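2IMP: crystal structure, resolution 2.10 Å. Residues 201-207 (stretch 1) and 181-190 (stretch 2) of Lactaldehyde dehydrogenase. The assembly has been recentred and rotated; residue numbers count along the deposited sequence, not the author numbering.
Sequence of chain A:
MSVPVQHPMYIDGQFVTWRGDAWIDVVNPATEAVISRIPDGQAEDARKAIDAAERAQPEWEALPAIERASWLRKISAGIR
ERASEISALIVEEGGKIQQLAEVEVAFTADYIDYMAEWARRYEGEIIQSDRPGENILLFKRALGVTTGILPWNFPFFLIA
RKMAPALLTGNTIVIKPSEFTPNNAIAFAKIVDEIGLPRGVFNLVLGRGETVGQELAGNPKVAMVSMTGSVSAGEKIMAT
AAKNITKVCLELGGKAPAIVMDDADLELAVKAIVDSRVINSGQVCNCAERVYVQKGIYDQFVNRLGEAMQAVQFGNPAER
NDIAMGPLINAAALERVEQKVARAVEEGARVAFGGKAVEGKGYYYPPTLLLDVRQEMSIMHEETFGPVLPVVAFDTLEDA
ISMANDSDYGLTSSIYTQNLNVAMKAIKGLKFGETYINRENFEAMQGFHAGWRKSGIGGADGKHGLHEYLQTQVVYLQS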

ATOM      1  N   VAL A 201      29.260 -10.800   2.846  1.00 11.29           N
ATOM      2  CA  VAL A 201      28.095  -9.924   2.742  1.00 11.37           C
ATOM      3  C   VAL A 201      28.447  -8.499   2.264  1.00 13.67           C
ATOM      4  O   VAL A 201      27.738  -7.916   1.438  1.00 14.02           O
ATOM      5  CB  VAL A 201      27.326  -9.861   4.082  1.00 10.20           C
ATOM      6  CG1 VAL A 201      26.160  -8.874   3.984  1.00  5.13           C
ATOM      7  CG2 VAL A 201      26.807 -11.251   4.427  1.00  7.46           C
ATOM      8  N   PHE A 202      29.539  -7.958   2.803  1.00 13.53           N
ATOM      9  CA  PHE A 202      30.039  -6.647   2.402  1.00 13.56           C
ATOM     10  C   PHE A 202      31.494  -6.743   1.922  1.00 13.14           C
ATOM     11  O   PHE A 202      32.377  -7.154   2.674  1.00 14.84           O
ATOM     12  CB  PHE A 202      29.978  -5.624   3.545  1.00 12.75           C
ATOM     13  CG  PHE A 202      30.487  -4.248   3.152  1.00 12.94           C
ATOM     14  CD1 PHE A 202      29.631  -3.303   2.593  1.00 13.92           C
ATOM     15  CD2 PHE A 202      31.828  -3.904   3.334  1.00 13.66           C
ATOM     16  CE1 PHE A 202      30.102  -2.037   2.204  1.00 14.56           C
ATOM     17  CE2 PHE A 202      32.313  -2.642   2.949  1.00 13.47           C
ATOM     18  CZ  PHE A 202      31.447  -1.704   2.390  1.00 11.54           C
ATOM     19  N   ASN A 203      31.718  -6.376   0.669  1.00 12.34           N
ATOM     20  CA  ASN A 203      33.045  -6.422   0.081  1.00 12.58           C
ATOM     21  C   ASN A 203      33.476  -5.066  -0.507  1.00 12.89           C
ATOM     22  O   ASN A 203      32.659  -4.345  -1.089  1.00 14.20           O
ATOM     23  CB  ASN A 203      33.079  -7.480  -1.030  1.00  9.84           C
ATOM     24  CG  ASN A 203      32.578  -8.832  -0.570  1.00 10.25           C
ATOM     25  OD1 ASN A 203      33.351  -9.669  -0.093  1.00 11.56           O
ATOM     26  ND2 ASN A 203      31.273  -9.058  -0.704  1.00  8.45           N
ATOM     27  N   LEU A 204      34.745  -4.722  -0.344  1.00 12.86           N
ATOM     28  CA  LEU A 204      35.239  -3.470  -0.888  1.00 12.76           C
ATOM     29  C   LEU A 204      36.392  -3.671  -1.874  1.00 14.41           C
ATOM     30  O   LEU A 204      37.453  -4.175  -1.500  1.00 16.57           O
ATOM     31  CB  LEU A 204      35.707  -2.535   0.237  1.00 13.23           C
ATOM     32  CG  LEU A 204      36.132  -1.123  -0.210  1.00 16.12           C
ATOM     33  CD1 LEU A 204      34.901  -0.258  -0.405  1.00 14.92           C
ATOM     34  CD2 LEU A 204      37.034  -0.482   0.835  1.00 16.53           C
ATOM     35  N   VAL A 205      36.173  -3.319  -3.134  1.00 14.15           N
ATOM     36  CA  VAL A 205      37.244  -3.434  -4.116  1.00 15.20           C
ATOM     37  C   VAL A 205      37.743  -2.048  -4.557  1.00 15.66           C
ATOM     38  O   VAL A 205      36.964  -1.099  -4.609  1.00 14.52           O
ATOM     39  CB  VAL A 205      36.815  -4.283  -5.338  1.00 14.40           C
ATOM     40  CG1 VAL A 205      36.599  -5.728  -4.896  1.00 12.06           C
ATOM     41  CG2 VAL A 205      35.552  -3.717  -5.966  1.00 14.84           C
ATOM     42  N   LEU A 206      39.035  -1.938  -4.846  1.00 16.32           N
ATOM     43  CA  LEU A 206      39.612  -0.650  -5.207  1.00 16.65           C
ATOM     44  C   LEU A 206      40.229  -0.559  -6.609  1.00 17.06           C
ATOM     45  O   LEU A 206      40.927  -1.475  -7.048  1.00 17.85           O
ATOM     46  CB  LEU A 206      40.664  -0.276  -4.162  1.00 17.14           C
ATOM     47  CG  LEU A 206      40.161  -0.299  -2.713  1.00 17.91           C
ATOM     48  CD1 LEU A 206      41.334  -0.287  -1.751  1.00 16.94           C
ATOM     49  CD2 LEU A 206      39.241   0.892  -2.473  1.00 15.04           C
ATOM     50  N   GLY A 207      39.970   0.554  -7.293  1.00 16.57           N
ATOM     51  CA  GLY A 207      40.514   0.737  -8.625  1.00 18.11           C
ATOM     52  C   GLY A 207      39.783   1.755  -9.479  1.00 19.32           C
ATOM     53  O   GLY A 207      38.956   2.534  -8.992  1.00 19.17           O
TER
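Stretch 2, residues 181-190: TPNNAIAFAK

No hydrogen bond joins these two stretches: the helix lies on the strand through apolar packing alone, and its most distinctive element is a pair of phenylalanines that meet obliquely. The rings of F202 and F188 have centroids 5.1 Å apart and planes inclined at 36°, with F202 CZ 3.6 Å from F188 CD1. F188 CE1 lies over one face of the F202 ring.

From F202 to L206 the chain is extended, with the strand itself at 202-204. In an extended chain successive side chains alternate, and the alternation sets the first rule of this contact: F202, L204 and L206 all direct their CA-to-CB bonds toward stretch 2, whereas N203 points away and V205 is out of reach. Stretch 2 is helical over most of its length, and the helix runs on past K190, held by regular i to i+4 backbone bonds such as I186 N to P182 O at 3.0 Å and A189 N to A185 O at 3.0 Å. Its axis passes 9.3 Å from that of the strand at the closest point, with a signed crossing angle of -146°, so the two run roughly antiparallel. The register follows from this direction: the CA atoms of L204 and A189 are 6.9 Å apart and those of L206 and P182 7.6 Å, so the later residues of the strand side meet the earlier residues of the helix side.

The second rule is the spacing on the helix. P182, A185, I186, F188 and A189 make the contact; P182 to A185, A185 to F188 and I186 to A189 are three apart, and P182 to I186 and A185 to A189 are four apart, as suits one side of a helix, while A187 points away. Small residues sit near the middle: L204 CD1 lies 3.9 Å from A185 CB, and L204 CD2 lies 4.1 Å from A189 CB. L204 CD2 also comes within 3.6 Å of the backbone atom A185 O, a close approach to the helix main chain itself. F202 likewise reaches the backbone, its CE2 4.2 Å from A189 CA.

The CA-to-CB bond of I186 points sideways to stretch 1, but the end of the side chain comes nearer and its CD1 serves two leucines, 3.7 Å from L204 CD2 and 4.0 Å from L206 CD1. L206 completes the row with CD2 4.1 Å from P182 CB. The contact buries 314 Å² in total, with L204 the most covered residue at 68 Å².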

ATOM      1  N   THR A 181      38.356   9.323  -3.795  1.00 15.06           N
ATOM      2  CA  THR A 181      37.916   9.348  -2.402  1.00 13.86           C
ATOM      3  C   THR A 181      37.674   7.941  -1.784  1.00 15.41           C
ATOM      4  O   THR A 181      36.577   7.634  -1.317  1.00 15.64           O
ATOM      5  CB  THR A 181      36.613  10.183  -2.263  1.00 12.47           C
ATOM      6  OG1 THR A 181      35.580   9.609  -3.076  1.00 14.21           O
ATOM      7  CG2 THR A 181      36.843  11.621  -2.715  1.00 12.50           C
ATOM      8  N   PRO A 182      38.711   7.092  -1.763  1.00 13.77           N
ATOM      9  CA  PRO A 182      38.589   5.742  -1.213  1.00 14.37           C
ATOM     10  C   PRO A 182      38.830   5.609   0.308  1.00 15.46           C
ATOM     11  O   PRO A 182      38.379   4.643   0.929  1.00 16.40           O
ATOM     12  CB  PRO A 182      39.632   4.974  -2.004  1.00 15.65           C
ATOM     13  CG  PRO A 182      40.748   5.984  -2.073  1.00 15.80           C
ATOM     14  CD  PRO A 182      40.017   7.270  -2.427  1.00 14.61           C
ATOM     15  N   ASN A 183      39.541   6.569   0.887  1.00 16.75           N
ATOM     16  CA  ASN A 183      39.870   6.510   2.306  1.00 16.31           C
ATOM     17  C   ASN A 183      38.691   6.342   3.264  1.00 16.23           C
ATOM     18  O   ASN A 183      38.736   5.496   4.161  1.00 16.61           O
ATOM     19  CB  ASN A 183      40.707   7.722   2.696  1.00 17.05           C
ATOM     20  CG  ASN A 183      42.014   7.764   1.946  1.00 17.30           C
ATOM     21  OD1 ASN A 183      42.524   6.722   1.538  1.00 16.45           O
ATOM     22  ND2 ASN A 183      42.566   8.957   1.763  1.00 16.79           N
ATOM     23  N   ASN A 184      37.654   7.147   3.069  1.00 14.74           N
ATOM     24  CA  ASN A 184      36.469   7.039   3.898  1.00 13.58           C
ATOM     25  C   ASN A 184      35.839   5.637   3.767  1.00 12.28           C
ATOM     26  O   ASN A 184      35.271   5.108   4.721  1.00 12.90           O
ATOM     27  CB  ASN A 184      35.449   8.107   3.495  1.00 13.81           C
ATOM     28  CG  ASN A 184      34.937   7.916   2.086  1.00 14.34           C
ATOM     29  OD1 ASN A 184      34.020   7.108   1.854  1.00 13.51           O
ATOM     30  ND2 ASN A 184      35.507   8.625   1.137  1.00 14.15           N
ATOM     31  N   ALA A 185      35.971   5.051   2.578  1.00 11.63           N
ATOM     32  CA  ALA A 185      35.443   3.719   2.317  1.00 11.44           C
ATOM     33  C   ALA A 185      36.245   2.620   3.040  1.00 13.60           C
ATOM     34  O   ALA A 185      35.689   1.610   3.473  1.00 12.02           O
ATOM     35  CB  ALA A 185      35.420   3.448   0.828  1.00 13.26           C
ATOM     36  N   ILE A 186      37.558   2.824   3.141  1.00 14.06           N
ATOM     37  CA  ILE A 186      38.395   1.882   3.863  1.00 12.43           C
ATOM     38  C   ILE A 186      38.005   1.892   5.348  1.00 11.09           C
ATOM     39  O   ILE A 186      37.933   0.855   5.993  1.00 13.25           O
ATOM     40  CB  ILE A 186      39.906   2.240   3.732  1.00 11.80           C
ATOM     41  CG1 ILE A 186      40.421   1.827   2.352  1.00 10.42           C
ATOM     42  CG2 ILE A 186      40.719   1.537   4.834  1.00  9.85           C
ATOM     43  CD1 ILE A 186      40.396   0.334   2.117  1.00 11.66           C
ATOM     44  N   ALA A 187      37.752   3.091   5.865  1.00 13.11           N
ATOM     45  CA  ALA A 187      37.329   3.223   7.246  1.00 13.63           C
ATOM     46  C   ALA A 187      35.971   2.508   7.461  1.00 14.15           C
ATOM     47  O   ALA A 187      35.729   1.895   8.501  1.00 13.31           O
ATOM     48  CB  ALA A 187      37.225   4.696   7.622  1.00 11.08           C
ATOM     49  N   PHE A 188      35.102   2.588   6.456  1.00 14.33           N
ATOM     50  CA  PHE A 188      33.819   1.902   6.542  1.00 13.27           C
ATOM     51  C   PHE A 188      34.032   0.381   6.612  1.00 12.79           C
ATOM     52  O   PHE A 188      33.387  -0.311   7.399  1.00 13.55           O
ATOM     53  CB  PHE A 188      32.935   2.249   5.333  1.00 11.67           C
ATOM     54  CG  PHE A 188      31.522   1.725   5.443  1.00 13.77           C
ATOM     55  CD1 PHE A 188      31.245   0.371   5.269  1.00 11.77           C
ATOM     56  CD2 PHE A 188      30.471   2.590   5.726  1.00 12.24           C
ATOM     57  CE1 PHE A 188      29.937  -0.113   5.380  1.00 14.83           C
ATOM     58  CE2 PHE A 188      29.162   2.116   5.839  1.00 13.61           C
ATOM     59  CZ  PHE A 188      28.896   0.764   5.663  1.00 11.76           C
ATOM     60  N   ALA A 189      34.950  -0.118   5.786  1.00 13.16           N
ATOM     61  CA  ALA A 189      35.266  -1.543   5.773  1.00 14.33           C
ATOM     62  C   ALA A 189      35.856  -2.037   7.119  1.00 15.63           C
ATOM     63  O   ALA A 189      35.555  -3.143   7.574  1.00 15.66           O
ATOM     64  CB  ALA A 189      36.233  -1.857   4.630  1.00 12.27           C
ATOM     65  N   LYS A 190      36.700  -1.209   7.734  1.00 16.23           N
ATOM     66  CA  LYS A 190      37.281  -1.567   9.021  1.00 16.60           C
ATOM     67  C   LYS A 190      36.196  -1.775  10.090  1.00 15.97           C
ATOM     68  O   LYS A 190      36.295  -2.674  10.926  1.00 17.29           O
ATOM     69  CB  LYS A 190      38.259  -0.486   9.489  1.00 19.15           C
ATOM     70  CG  LYS A 190      39.530  -0.385   8.661  1.00 21.02           C
ATOM     71  CD  LYS A 190      40.428   0.736   9.188  1.00 27.27           C
ATOM     72  CE  LYS A 190      41.741   0.831   8.410  1.00 29.75           C
ATOM     73  NZ  LYS A 190      42.636   1.889   8.974  1.00 31.55           N
TER